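Local atomic coordinates of Rho guanine nucleotide exchange factor 3 (Mus musculus, PDB entry 2Z0Q), a protein that acts as a guanine nucleotide exchange factor for the GTPases RhoA and RhoB, and is represented here by its DH-PH region. Residues D47-L52 and Q58-I63; I71-E76 and L102-S107; E169-T174 and P179-L184; H235-N240 and K245-L250. All blocks are in the same frame, centred on the assembly; numbering follows the deposited sequence.

Along the chain the four contacts follow in series; none nests within or crosses another. Contact 1 closes a five-residue linker between the end of helix 15-51 and helix 57-64. Contact 2 spans a longer excursion of 25 residues, bringing helix 67-84 against the turn that joins helix 95-101 to helix 107-125. Contact 3 closes the short loop between helix 155-172 and the long helix 180-213, its centre about 21 Å from that of contact 2. These three belong to the helical DH domain. Contact 4 closes a hairpin in the PH domain, about 46 Å from contact 3 between centres, yet helix 180-213 bridges that distance: it starts at contact 3 and brings Glu206 and Tyr210 to His235.

Contact 1 (D47-L52 and Q58-I63); sequences DPMLKL and QELNQI
Leu60 reaches from helix 57-64 across to the last turn of helix 15-51 and meets Met49 and Leu50 there. Its CB points at the other helix, and CG lies beside the backbone N, anti to the carbonyl carbon (chi1 -69°), which carries the fork forward so that the two methyls do the touching. CD1 settles on the backbone of Leu50, 3.7 Å from its CA, and also comes within 3.9 Å of its CB. CD2 turns to Met49, present as selenomethionine: it lies 4.0 Å from CB of Met49 and 3.8 Å from the terminal CE. Met49 bends at its last torsion (chi3 -71°), and the two side chains cross obliquely. No hydrogen bond crosses the gap; the join is purely apolar, which suits the buried Leu60 and Met49. With an alanine in place of Leu60, both methyls would be gone, and the Leu50 backbone and Met49 CE are likely to lose this packing partner, opening a gap between the helices. His46 and Met55 also touch Leu60, while Ile54 touches Met49. The arrangement joins two successive helices of the all-helical DH domain across a short loop, held by leucine and methionine packing.

Contact 2 (I71-E76 and L102-S107); sequences IPLHEE and LPCLSS
The carbonyl oxygen of Cys104 takes a backbone hydrogen bond from Ser107 N at 3.3 Å, and methyl CD1 of Leu73 rests against the same oxygen at 3.6 Å. That methyl also meets CB of Ser107, 3.9 Å away, so one methyl touches both the carbonyl oxygen and the serine CB. The other side of the contact is sulfur: SG of Cys104 lies 3.9 Å from CB of Leu73 and 4.1 Å from its CD2. Placed between its own backbone N and carbonyl carbon (chi1 84°), SG is brought alongside the leucine stem. The small cysteine and serine side chains are consistent with a close approach of the backbones, 6.7 Å between the CA atoms of Leu73 and Cys104, with leucine as the larger partner. Nearby, Leu73 O accepts a hydrogen bond from Trp101 NE1, and His74 NE2 is hydrogen-bonded to Tyr108 OH. The contact is packing between neighbouring elements of the DH helical bundle, helix 67-84 against the 3-10 turn 102-105 that leads into helix 107-125.

Contact 3 (E169-T174 and P179-L184); sequences EILRHT and PDQQHL
A water donates to both sides of this contact, reaching Thr174 OG1 at 3.0 Å and Asp180 OD2 at 2.6 Å. The contact closes a helical hairpin of the DH domain, where helix 155-172 turns back into helix 180-213. Thr174 suits the turn because its hydroxyl does two jobs: with OG1 beside the backbone N (chi1 -59°), it accepts from the water and donates to Ile170 O at 2.7 Å. His173 N reaches Ile170 O from the opposite face of the carbonyl plane, so two donors satisfy this helix-end oxygen. The carboxylate of Asp180 has further partners in the backbone N atoms of Val94 and Gly95. Beside these polar groups, the side chains of Leu184 and Ile170 cross at about a right angle, CD1 of Leu184 lying 3.8 Å from CG2 of Ile170, and Leu171 CD1 packs over the backbone of Gln181. The extended side chain of Gln181 slides past Thr174 in the opposite direction. Replacing Gln181 by an alanine would probably leave Thr174 O without its side-chain donor and Asn176 OD1 without its mate. Gln181 NE2 meets Thr174 O at 3.0 Å, tilted 34° from the carbonyl plane, while its CG rests 3.8 Å from Thr174 CG2.

Contact 4 (H235-N240 and K245-L250); sequences HGELKN and KLHVFL
His235 and His247 are brought together by different first torsions: the CG of His235 stands between its backbone N and carbonyl carbon (chi1 73°), whereas that of His247 is turned anti to the N (chi1 -164°). The two rings, diagonal neighbours on one face of an antiparallel pair, meet rim to rim, and ND1 of His235 and NE2 of His247 share a nearly straight hydrogen bond of 2.8 Å (168°). Imidazole suits both places, since its two nitrogens can serve different partners: His235 NE2 bonds Glu206, and ND1 of His247 lies 3.0 Å from a water that donates to Glu237 OE2. The CA of Gly236 lies over the face of the His247 ring, 4.1 Å from the centroid, in a CH-pi contact. Glycine fits here because at its backbone angles a side chain would jam against the preceding carbonyl. Phe249 lies alongside His235, its CD1 3.5 Å from CB of His235, and Tyr210 meets both rings. The strands are joined by paired backbone bonds, Gly236 with Val248 and Leu238 with Leu246. On the other face, Leu238 CD1 packs on Val248 CG2 at 3.8 Å, and Trp337 of helix 331-345 touches both. This is a beta hairpin of the PH domain fold, its inner face closed by the C-terminal helix and its histidine face turned to the last DH helix.

Contact 1 (D47-L52 and Q58-I63)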
loop_
_atom_site.group_PDB
_atom_site.type_symbol
_atom_site.label_atom_id
_atom_site.label_comp_id
_atom_site.label_asym_id
_atom_site.label_seq_id
_atom_site.Cartn_x
_atom_site.Cartn_y
_atom_site.Cartn_z
ATOM N N ASP A 47 -9.087 15.310 -12.792
ATOM C CA ASP A 47 -9.597 16.405 -13.621
ATOM C C ASP A 47 -9.683 17.761 -12.893
ATOM O O ASP A 47 -9.243 18.786 -13.427
ATOM C CB ASP A 47 -10.963 16.050 -14.208
ATOM C CG ASP A 47 -10.887 14.936 -15.233
ATOM O OD1 ASP A 47 -9.779 14.686 -15.776
ATOM O OD2 ASP A 47 -11.951 14.327 -15.500
ATOM N N PRO A 48 -10.257 17.786 -11.674
ATOM C CA PRO A 48 -10.407 19.005 -10.868
ATOM C C PRO A 48 -9.094 19.672 -10.486
ATOM O O PRO A 48 -8.989 20.899 -10.514
ATOM C CB PRO A 48 -11.158 18.514 -9.634
ATOM C CG PRO A 48 -11.948 17.367 -10.160
ATOM C CD PRO A 48 -10.966 16.663 -11.040
HETATM N N MSE A 49 -8.097 18.872 -10.119
HETATM C CA MSE A 49 -6.806 19.424 -9.722
HETATM C C MSE A 49 -6.059 19.946 -10.935
HETATM O O MSE A 49 -5.291 20.901 -10.839
HETATM C CB MSE A 49 -5.962 18.371 -8.963
HETATM C CG MSE A 49 -6.497 18.032 -7.551
HETATM SE SE MSE A 49 -5.346 16.925 -6.401
HETATM C CE MSE A 49 -5.557 15.257 -7.343
ATOM N N LEU A 50 -6.299 19.318 -12.080
ATOM C CA LEU A 50 -5.665 19.714 -13.335
ATOM C C LEU A 50 -6.167 21.093 -13.744
ATOM O O LEU A 50 -5.376 21.966 -14.081
ATOM C CB LEU A 50 -5.994 18.698 -14.443
ATOM C CG LEU A 50 -5.477 18.976 -15.860
ATOM C CD1 LEU A 50 -5.507 17.684 -16.679
ATOM C CD2 LEU A 50 -6.334 20.053 -16.538
ATOM N N LYS A 51 -7.487 21.276 -13.700
ATOM C CA LYS A 51 -8.105 22.547 -14.069
ATOM C C LYS A 51 -7.695 23.688 -13.155
ATOM O O LYS A 51 -7.678 24.846 -13.581
ATOM C CB LYS A 51 -9.627 22.423 -14.051
ATOM C CG LYS A 51 -10.184 21.612 -15.192
ATOM C CD LYS A 51 -11.700 21.571 -15.120
ATOM C CE LYS A 51 -12.263 20.623 -16.165
ATOM N NZ LYS A 51 -11.732 19.241 -15.971
ATOM N N LEU A 52 -7.370 23.359 -11.907
ATOM C CA LEU A 52 -6.975 24.359 -10.920
ATOM C C LEU A 52 -5.486 24.312 -10.598
ATOM O O LEU A 52 -5.026 24.940 -9.631
ATOM C CB LEU A 52 -7.784 24.166 -9.639
ATOM C CG LEU A 52 -9.295 24.367 -9.774
ATOM C CD1 LEU A 52 -9.981 23.896 -8.496
ATOM C CD2 LEU A 52 -9.616 25.839 -10.046
ATOM N N GLN A 58 2.893 16.822 -14.451
ATOM C CA GLN A 58 3.789 15.705 -14.223
ATOM C C GLN A 58 3.277 14.867 -13.040
ATOM O O GLN A 58 3.000 13.672 -13.185
ATOM C CB GLN A 58 5.195 16.222 -13.916
ATOM C CG GLN A 58 5.820 17.069 -15.022
ATOM C CD GLN A 58 5.201 18.457 -15.161
ATOM O OE1 GLN A 58 5.250 19.277 -14.236
ATOM N NE2 GLN A 58 4.622 18.727 -16.333
ATOM N N GLU A 59 3.161 15.518 -11.883
ATOM C CA GLU A 59 2.702 14.893 -10.642
ATOM C C GLU A 59 1.358 14.182 -10.721
ATOM O O GLU A 59 1.179 13.138 -10.097
ATOM C CB GLU A 59 2.643 15.939 -9.522
ATOM C CG GLU A 59 3.995 16.552 -9.185
ATOM C CD GLU A 59 3.879 17.738 -8.249
ATOM O OE1 GLU A 59 2.869 18.465 -8.327
ATOM O OE2 GLU A 59 4.796 17.949 -7.440
ATOM N N LEU A 60 0.413 14.762 -11.459
ATOM C CA LEU A 60 -0.912 14.183 -11.620
ATOM C C LEU A 60 -0.834 12.994 -12.544
ATOM O O LEU A 60 -1.556 12.007 -12.354
ATOM C CB LEU A 60 -1.892 15.209 -12.208
ATOM C CG LEU A 60 -2.290 16.374 -11.303
ATOM C CD1 LEU A 60 -3.143 17.376 -12.077
ATOM C CD2 LEU A 60 -3.051 15.836 -10.109
ATOM N N ASN A 61 0.025 13.086 -13.559
ATOM C CA ASN A 61 0.171 11.983 -14.502
ATOM C C ASN A 61 0.761 10.799 -13.773
ATOM O O ASN A 61 0.399 9.654 -14.051
ATOM C CB ASN A 61 1.092 12.348 -15.670
ATOM C CG ASN A 61 0.470 13.360 -16.611
ATOM O OD1 ASN A 61 -0.717 13.287 -16.936
ATOM N ND2 ASN A 61 1.278 14.298 -17.075
ATOM N N GLN A 62 1.662 11.086 -12.834
ATOM C CA GLN A 62 2.314 10.034 -12.071
ATOM C C GLN A 62 1.398 9.388 -11.032
ATOM O O GLN A 62 1.727 8.340 -10.475
ATOM C CB GLN A 62 3.556 10.570 -11.359
ATOM C CG GLN A 62 4.519 9.454 -10.960
ATOM C CD GLN A 62 5.582 9.902 -9.982
ATOM O OE1 GLN A 62 6.252 10.907 -10.193
ATOM N NE2 GLN A 62 5.744 9.149 -8.902
ATOM N N ILE A 63 0.252 10.008 -10.770
ATOM C CA ILE A 63 -0.677 9.466 -9.788
ATOM C C ILE A 63 -1.886 8.757 -10.404
ATOM O O ILE A 63 -2.258 7.682 -9.945
ATOM C CB ILE A 63 -1.125 10.586 -8.804
ATOM C CG1 ILE A 63 0.072 10.975 -7.923
ATOM C CG2 ILE A 63 -2.292 10.127 -7.941
ATOM C CD1 ILE A 63 -0.192 12.118 -6.968
#

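Contact 2 (I71-E76 and L102-S107)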
loop_
_atom_site.group_PDB
_atom_site.type_symbol
_atom_site.label_atom_id
_atom_site.label_comp_id
_atom_site.label_asym_id
_atom_site.label_seq_id
_atom_site.Cartn_x
_atom_site.Cartn_y
_atom_site.Cartn_z
ATOM N N ILE A 71 -8.521 0.342 -16.218
ATOM C CA ILE A 71 -9.963 0.382 -16.366
ATOM C C ILE A 71 -10.477 -0.505 -17.491
ATOM O O ILE A 71 -11.427 -1.256 -17.291
ATOM C CB ILE A 71 -10.456 1.862 -16.516
ATOM C CG1 ILE A 71 -10.149 2.603 -15.208
ATOM C CG2 ILE A 71 -11.946 1.901 -16.835
ATOM C CD1 ILE A 71 -10.475 4.122 -15.208
ATOM N N PRO A 72 -9.855 -0.449 -18.691
ATOM C CA PRO A 72 -10.346 -1.300 -19.781
ATOM C C PRO A 72 -10.297 -2.802 -19.473
ATOM O O PRO A 72 -11.132 -3.555 -19.960
ATOM C CB PRO A 72 -9.445 -0.926 -20.962
ATOM C CG PRO A 72 -9.005 0.474 -20.625
ATOM C CD PRO A 72 -8.766 0.439 -19.155
ATOM N N LEU A 73 -9.330 -3.230 -18.669
ATOM C CA LEU A 73 -9.202 -4.661 -18.327
ATOM C C LEU A 73 -10.444 -5.199 -17.599
ATOM O O LEU A 73 -10.928 -6.299 -17.865
ATOM C CB LEU A 73 -7.999 -4.896 -17.406
ATOM C CG LEU A 73 -6.682 -4.246 -17.800
ATOM C CD1 LEU A 73 -5.599 -4.745 -16.870
ATOM C CD2 LEU A 73 -6.382 -4.551 -19.246
ATOM N N HIS A 74 -10.907 -4.410 -16.647
ATOM C CA HIS A 74 -12.079 -4.752 -15.848
ATOM C C HIS A 74 -13.374 -4.564 -16.655
ATOM O O HIS A 74 -14.308 -5.372 -16.571
ATOM C CB HIS A 74 -12.009 -3.927 -14.548
ATOM C CG HIS A 74 -10.829 -4.289 -13.696
ATOM N ND1 HIS A 74 -10.770 -5.466 -12.976
ATOM C CD2 HIS A 74 -9.640 -3.669 -13.499
ATOM C CE1 HIS A 74 -9.595 -5.558 -12.382
ATOM N NE2 HIS A 74 -8.889 -4.481 -12.685
ATOM N N GLU A 75 -13.419 -3.545 -17.512
ATOM C CA GLU A 75 -14.592 -3.365 -18.336
ATOM C C GLU A 75 -14.731 -4.568 -19.238
ATOM O O GLU A 75 -15.847 -5.020 -19.499
ATOM C CB GLU A 75 -14.497 -2.082 -19.190
ATOM C CG GLU A 75 -14.513 -0.802 -18.365
ATOM C CD GLU A 75 -14.355 0.458 -19.226
ATOM O OE1 GLU A 75 -13.317 0.597 -19.911
ATOM O OE2 GLU A 75 -15.281 1.300 -19.205
ATOM N N GLU A 76 -13.603 -5.089 -19.726
ATOM C CA GLU A 76 -13.655 -6.256 -20.592
ATOM C C GLU A 76 -14.183 -7.454 -19.815
ATOM O O GLU A 76 -15.012 -8.190 -20.326
ATOM C CB GLU A 76 -12.279 -6.601 -21.153
ATOM C CG GLU A 76 -12.290 -7.816 -22.067
ATOM C CD GLU A 76 -13.102 -7.586 -23.316
ATOM O OE1 GLU A 76 -13.097 -6.443 -23.824
ATOM O OE2 GLU A 76 -13.736 -8.533 -23.813
ATOM N N LEU A 102 -7.618 -13.885 -17.785
ATOM C CA LEU A 102 -6.429 -13.784 -16.937
ATOM C C LEU A 102 -5.119 -13.200 -17.491
ATOM O O LEU A 102 -4.426 -12.474 -16.782
ATOM C CB LEU A 102 -6.098 -15.164 -16.316
ATOM C CG LEU A 102 -7.163 -15.703 -15.392
ATOM C CD1 LEU A 102 -6.726 -17.008 -14.768
ATOM C CD2 LEU A 102 -7.438 -14.635 -14.357
ATOM N N PRO A 103 -4.743 -13.549 -18.717
ATOM C CA PRO A 103 -3.496 -13.023 -19.282
ATOM C C PRO A 103 -3.403 -11.470 -19.284
ATOM O O PRO A 103 -2.319 -10.935 -19.221
ATOM C CB PRO A 103 -3.496 -13.606 -20.694
ATOM C CG PRO A 103 -4.163 -14.903 -20.496
ATOM C CD PRO A 103 -5.330 -14.549 -19.630
ATOM N N CYS A 104 -4.544 -10.779 -19.311
ATOM C CA CYS A 104 -4.496 -9.326 -19.333
ATOM C C CYS A 104 -4.034 -8.757 -18.010
ATOM O O CYS A 104 -3.665 -7.587 -17.931
ATOM C CB CYS A 104 -5.849 -8.735 -19.741
ATOM S SG CYS A 104 -6.999 -8.556 -18.429
ATOM N N LEU A 105 -4.019 -9.589 -16.966
ATOM C CA LEU A 105 -3.547 -9.133 -15.659
ATOM C C LEU A 105 -2.044 -8.857 -15.678
ATOM O O LEU A 105 -1.480 -8.384 -14.706
ATOM C CB LEU A 105 -3.874 -10.160 -14.567
ATOM C CG LEU A 105 -5.353 -10.227 -14.141
ATOM C CD1 LEU A 105 -5.508 -11.187 -13.017
ATOM C CD2 LEU A 105 -5.854 -8.856 -13.738
ATOM N N SER A 106 -1.380 -9.164 -16.794
ATOM C CA SER A 106 0.041 -8.878 -16.865
ATOM C C SER A 106 0.259 -7.353 -16.640
ATOM O O SER A 106 1.295 -6.952 -16.151
ATOM C CB SER A 106 0.615 -9.300 -18.230
ATOM O OG SER A 106 0.028 -8.579 -19.284
ATOM N N SER A 107 -0.714 -6.526 -17.003
ATOM C CA SER A 107 -0.581 -5.074 -16.787
ATOM C C SER A 107 -0.491 -4.703 -15.305
ATOM O O SER A 107 -0.001 -3.614 -14.960
ATOM C CB SER A 107 -1.746 -4.333 -17.423
ATOM O OG SER A 107 -1.817 -4.618 -18.801
#

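Contact 3 (E169-T174 and P179-L184)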
loop_
_atom_site.group_PDB
_atom_site.type_symbol
_atom_site.label_atom_id
_atom_site.label_comp_id
_atom_site.label_asym_id
_atom_site.label_seq_id
_atom_site.Cartn_x
_atom_site.Cartn_y
_atom_site.Cartn_z
ATOM N N GLU A 169 -15.041 -18.807 -3.842
ATOM C CA GLU A 169 -16.425 -18.747 -3.330
ATOM C C GLU A 169 -17.337 -19.325 -4.440
ATOM O O GLU A 169 -18.293 -20.035 -4.138
ATOM C CB GLU A 169 -16.789 -17.312 -2.967
ATOM C CG GLU A 169 -18.273 -17.131 -2.483
ATOM C CD GLU A 169 -18.574 -17.979 -1.247
ATOM O OE1 GLU A 169 -17.622 -18.240 -0.471
ATOM O OE2 GLU A 169 -19.752 -18.352 -1.022
ATOM N N ILE A 170 -17.049 -19.044 -5.721
ATOM C CA ILE A 170 -17.840 -19.659 -6.792
ATOM C C ILE A 170 -17.562 -21.180 -6.857
ATOM O O ILE A 170 -18.474 -22.013 -6.927
ATOM C CB ILE A 170 -17.513 -19.061 -8.178
ATOM C CG1 ILE A 170 -17.655 -17.529 -8.139
ATOM C CG2 ILE A 170 -18.431 -19.685 -9.221
ATOM C CD1 ILE A 170 -17.133 -16.817 -9.420
ATOM N N LEU A 171 -16.271 -21.524 -6.810
ATOM C CA LEU A 171 -15.863 -22.924 -6.908
ATOM C C LEU A 171 -16.504 -23.829 -5.849
ATOM O O LEU A 171 -16.943 -24.948 -6.142
ATOM C CB LEU A 171 -14.317 -23.003 -6.761
ATOM C CG LEU A 171 -13.787 -24.449 -6.721
ATOM C CD1 LEU A 171 -14.122 -25.217 -7.992
ATOM C CD2 LEU A 171 -12.282 -24.370 -6.538
ATOM N N ARG A 172 -16.549 -23.357 -4.602
ATOM C CA ARG A 172 -17.074 -24.241 -3.563
ATOM C C ARG A 172 -18.552 -24.558 -3.697
ATOM O O ARG A 172 -19.025 -25.522 -3.127
ATOM C CB ARG A 172 -16.738 -23.723 -2.141
ATOM C CG ARG A 172 -17.415 -22.428 -1.688
ATOM C CD ARG A 172 -17.160 -22.214 -0.150
ATOM N NE ARG A 172 -15.722 -22.286 0.139
ATOM C CZ ARG A 172 -14.877 -21.259 0.041
ATOM N NH1 ARG A 172 -15.311 -20.055 -0.316
ATOM N NH2 ARG A 172 -13.562 -21.455 0.244
ATOM N N HIS A 173 -19.279 -23.777 -4.482
ATOM C CA HIS A 173 -20.702 -24.078 -4.699
ATOM C C HIS A 173 -20.916 -24.630 -6.118
ATOM O O HIS A 173 -22.050 -24.777 -6.593
ATOM C CB HIS A 173 -21.537 -22.830 -4.482
ATOM C CG HIS A 173 -21.328 -22.211 -3.141
ATOM N ND1 HIS A 173 -21.558 -22.899 -1.971
ATOM C CD2 HIS A 173 -20.858 -20.991 -2.783
ATOM C CE1 HIS A 173 -21.234 -22.128 -0.949
ATOM N NE2 HIS A 173 -20.806 -20.966 -1.413
ATOM N N THR A 174 -19.828 -24.988 -6.786
ATOM C CA THR A 174 -19.920 -25.548 -8.139
ATOM C C THR A 174 -19.914 -27.091 -8.046
ATOM O O THR A 174 -18.963 -27.689 -7.508
ATOM C CB THR A 174 -18.727 -25.068 -9.035
ATOM O OG1 THR A 174 -18.725 -23.625 -9.130
ATOM C CG2 THR A 174 -18.850 -25.640 -10.451
ATOM N N PRO A 179 -18.209 -28.381 -15.523
ATOM C CA PRO A 179 -16.823 -28.151 -15.967
ATOM C C PRO A 179 -16.160 -26.907 -15.402
ATOM O O PRO A 179 -14.958 -26.738 -15.525
ATOM C CB PRO A 179 -16.941 -28.115 -17.491
ATOM C CG PRO A 179 -18.367 -27.605 -17.704
ATOM C CD PRO A 179 -19.142 -28.357 -16.671
ATOM N N ASP A 180 -16.962 -26.025 -14.805
ATOM C CA ASP A 180 -16.406 -24.831 -14.190
ATOM C C ASP A 180 -15.480 -25.256 -13.039
ATOM O O ASP A 180 -14.621 -24.469 -12.631
ATOM C CB ASP A 180 -17.520 -23.957 -13.620
ATOM C CG ASP A 180 -17.786 -22.723 -14.449
ATOM O OD1 ASP A 180 -17.320 -22.624 -15.623
ATOM O OD2 ASP A 180 -18.468 -21.817 -13.920
ATOM N N GLN A 181 -15.668 -26.443 -12.463
ATOM C CA GLN A 181 -14.760 -26.821 -11.365
ATOM C C GLN A 181 -13.306 -26.746 -11.810
ATOM O O GLN A 181 -12.488 -26.068 -11.185
ATOM C CB GLN A 181 -15.020 -28.239 -10.842
ATOM C CG GLN A 181 -16.305 -28.456 -10.150
ATOM C CD GLN A 181 -16.288 -29.735 -9.315
ATOM O OE1 GLN A 181 -15.775 -30.777 -9.748
ATOM N NE2 GLN A 181 -16.847 -29.659 -8.126
ATOM N N GLN A 182 -12.964 -27.432 -12.900
ATOM C CA GLN A 182 -11.569 -27.384 -13.362
ATOM C C GLN A 182 -11.118 -25.993 -13.787
ATOM O O GLN A 182 -10.012 -25.571 -13.502
ATOM C CB GLN A 182 -11.349 -28.372 -14.511
ATOM C CG GLN A 182 -11.301 -29.830 -14.070
ATOM C CD GLN A 182 -12.658 -30.519 -13.995
ATOM O OE1 GLN A 182 -12.710 -31.750 -13.851
ATOM N NE2 GLN A 182 -13.760 -29.752 -14.099
ATOM N N HIS A 183 -11.975 -25.274 -14.501
ATOM C CA HIS A 183 -11.599 -23.941 -14.957
ATOM C C HIS A 183 -11.368 -22.992 -13.820
ATOM O O HIS A 183 -10.455 -22.165 -13.867
ATOM C CB HIS A 183 -12.676 -23.406 -15.889
ATOM C CG HIS A 183 -12.735 -24.161 -17.175
ATOM N ND1 HIS A 183 -13.917 -24.514 -17.788
ATOM C CD2 HIS A 183 -11.739 -24.656 -17.953
ATOM C CE1 HIS A 183 -13.645 -25.194 -18.893
ATOM N NE2 HIS A 183 -12.336 -25.292 -19.013
ATOM N N LEU A 184 -12.198 -23.100 -12.779
ATOM C CA LEU A 184 -12.018 -22.215 -11.633
ATOM C C LEU A 184 -10.766 -22.587 -10.861
ATOM O O LEU A 184 -10.040 -21.709 -10.413
ATOM C CB LEU A 184 -13.253 -22.269 -10.715
ATOM C CG LEU A 184 -14.462 -21.511 -11.293
ATOM C CD1 LEU A 184 -15.715 -21.935 -10.560
ATOM C CD2 LEU A 184 -14.226 -19.974 -11.190
HETATM O O HOH W 1 -19.602 -21.980 -11.540
#

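Contact 4 (H235-N240 and K245-L250)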
loop_
_atom_site.group_PDB
_atom_site.type_symbol
_atom_site.label_atom_id
_atom_site.label_comp_id
_atom_site.label_asym_id
_atom_site.label_seq_id
_atom_site.Cartn_x
_atom_site.Cartn_y
_atom_site.Cartn_z
ATOM N N HIS A 235 7.790 1.378 7.125
ATOM C CA HIS A 235 8.307 2.748 7.106
ATOM C C HIS A 235 7.127 3.705 7.229
ATOM O O HIS A 235 5.959 3.334 6.982
ATOM C CB HIS A 235 9.133 3.007 5.799
ATOM C CG HIS A 235 8.293 3.137 4.561
ATOM N ND1 HIS A 235 7.795 4.344 4.120
ATOM C CD2 HIS A 235 7.782 2.191 3.731
ATOM C CE1 HIS A 235 7.005 4.138 3.077
ATOM N NE2 HIS A 235 6.978 2.839 2.824
ATOM N N GLY A 236 7.392 4.945 7.626
ATOM C CA GLY A 236 6.294 5.859 7.765
ATOM C C GLY A 236 6.710 7.130 8.484
ATOM O O GLY A 236 7.825 7.221 8.995
ATOM N N GLU A 237 5.804 8.103 8.483
ATOM C CA GLU A 237 6.057 9.383 9.139
ATOM C C GLU A 237 5.858 9.239 10.647
ATOM O O GLU A 237 4.889 8.618 11.086
ATOM C CB GLU A 237 5.095 10.435 8.608
ATOM C CG GLU A 237 5.297 10.708 7.111
ATOM C CD GLU A 237 4.098 11.394 6.475
ATOM O OE1 GLU A 237 2.965 10.853 6.608
ATOM O OE2 GLU A 237 4.292 12.465 5.838
ATOM N N LEU A 238 6.785 9.799 11.427
ATOM C CA LEU A 238 6.675 9.793 12.865
ATOM C C LEU A 238 7.112 11.190 13.268
ATOM O O LEU A 238 7.993 11.764 12.614
ATOM C CB LEU A 238 7.609 8.744 13.503
ATOM C CG LEU A 238 7.221 7.290 13.207
ATOM C CD1 LEU A 238 8.310 6.330 13.698
ATOM C CD2 LEU A 238 5.877 6.990 13.902
ATOM N N LYS A 239 6.511 11.726 14.325
ATOM C CA LYS A 239 6.869 13.065 14.802
ATOM C C LYS A 239 7.606 12.961 16.127
ATOM O O LYS A 239 7.136 12.273 17.027
ATOM C CB LYS A 239 5.601 13.888 15.015
ATOM C CG LYS A 239 5.905 15.288 15.523
ATOM C CD LYS A 239 4.758 16.233 15.188
ATOM C CE LYS A 239 3.809 16.391 16.338
ATOM N NZ LYS A 239 2.733 17.380 15.989
ATOM N N ASN A 240 8.750 13.618 16.268
ATOM C CA ASN A 240 9.420 13.473 17.542
ATOM C C ASN A 240 8.911 14.447 18.623
ATOM O O ASN A 240 7.964 15.234 18.372
ATOM C CB ASN A 240 10.957 13.494 17.346
ATOM C CG ASN A 240 11.530 14.889 17.138
ATOM O OD1 ASN A 240 10.830 15.906 17.206
ATOM N ND2 ASN A 240 12.842 14.927 16.902
ATOM N N LYS A 245 9.048 16.525 12.053
ATOM C CA LYS A 245 8.384 15.463 11.286
ATOM C C LYS A 245 9.460 14.631 10.596
ATOM O O LYS A 245 10.247 15.142 9.802
ATOM C CB LYS A 245 7.403 16.071 10.280
ATOM C CG LYS A 245 6.353 16.963 10.938
ATOM C CD LYS A 245 5.255 17.401 9.972
ATOM C CE LYS A 245 4.267 18.412 10.671
ATOM N NZ LYS A 245 3.051 18.682 9.830
ATOM N N LEU A 246 9.523 13.346 10.947
ATOM C CA LEU A 246 10.529 12.447 10.415
ATOM C C LEU A 246 9.892 11.338 9.579
ATOM O O LEU A 246 8.685 11.102 9.680
ATOM C CB LEU A 246 11.315 11.812 11.595
ATOM C CG LEU A 246 11.939 12.783 12.623
ATOM C CD1 LEU A 246 12.306 12.089 13.940
ATOM C CD2 LEU A 246 13.143 13.462 11.963
ATOM N N HIS A 247 10.685 10.760 8.675
ATOM C CA HIS A 247 10.236 9.603 7.933
ATOM C C HIS A 247 11.217 8.537 8.387
ATOM O O HIS A 247 12.451 8.649 8.193
ATOM C CB HIS A 247 10.315 9.756 6.404
ATOM C CG HIS A 247 9.495 8.726 5.705
ATOM N ND1 HIS A 247 8.232 8.986 5.207
ATOM C CD2 HIS A 247 9.702 7.398 5.537
ATOM C CE1 HIS A 247 7.699 7.858 4.760
ATOM N NE2 HIS A 247 8.574 6.882 4.944
ATOM N N VAL A 248 10.678 7.484 8.987
ATOM C CA VAL A 248 11.525 6.447 9.526
ATOM C C VAL A 248 11.409 5.151 8.724
ATOM O O VAL A 248 10.324 4.749 8.334
ATOM C CB VAL A 248 11.167 6.210 11.008
ATOM C CG1 VAL A 248 12.010 5.116 11.586
ATOM C CG2 VAL A 248 11.341 7.520 11.779
ATOM N N PHE A 249 12.541 4.508 8.539
ATOM C CA PHE A 249 12.637 3.276 7.761
ATOM C C PHE A 249 13.228 2.136 8.584
ATOM O O PHE A 249 14.370 2.212 9.061
ATOM C CB PHE A 249 13.570 3.498 6.554
ATOM C CG PHE A 249 13.080 4.542 5.586
ATOM C CD1 PHE A 249 12.159 4.220 4.588
ATOM C CD2 PHE A 249 13.531 5.854 5.680
ATOM C CE1 PHE A 249 11.696 5.190 3.699
ATOM C CE2 PHE A 249 13.078 6.808 4.811
ATOM C CZ PHE A 249 12.153 6.486 3.801
ATOM N N LEU A 250 12.453 1.068 8.734
ATOM C CA LEU A 250 12.942 -0.100 9.411
ATOM C C LEU A 250 13.324 -1.154 8.348
ATOM O O LEU A 250 12.460 -1.845 7.803
ATOM C CB LEU A 250 11.865 -0.704 10.333
ATOM C CG LEU A 250 12.327 -2.025 10.991
ATOM C CD1 LEU A 250 13.537 -1.795 11.925
ATOM C CD2 LEU A 250 11.167 -2.620 11.755
HETATM O O HOH W 2 7.173 11.705 4.711
#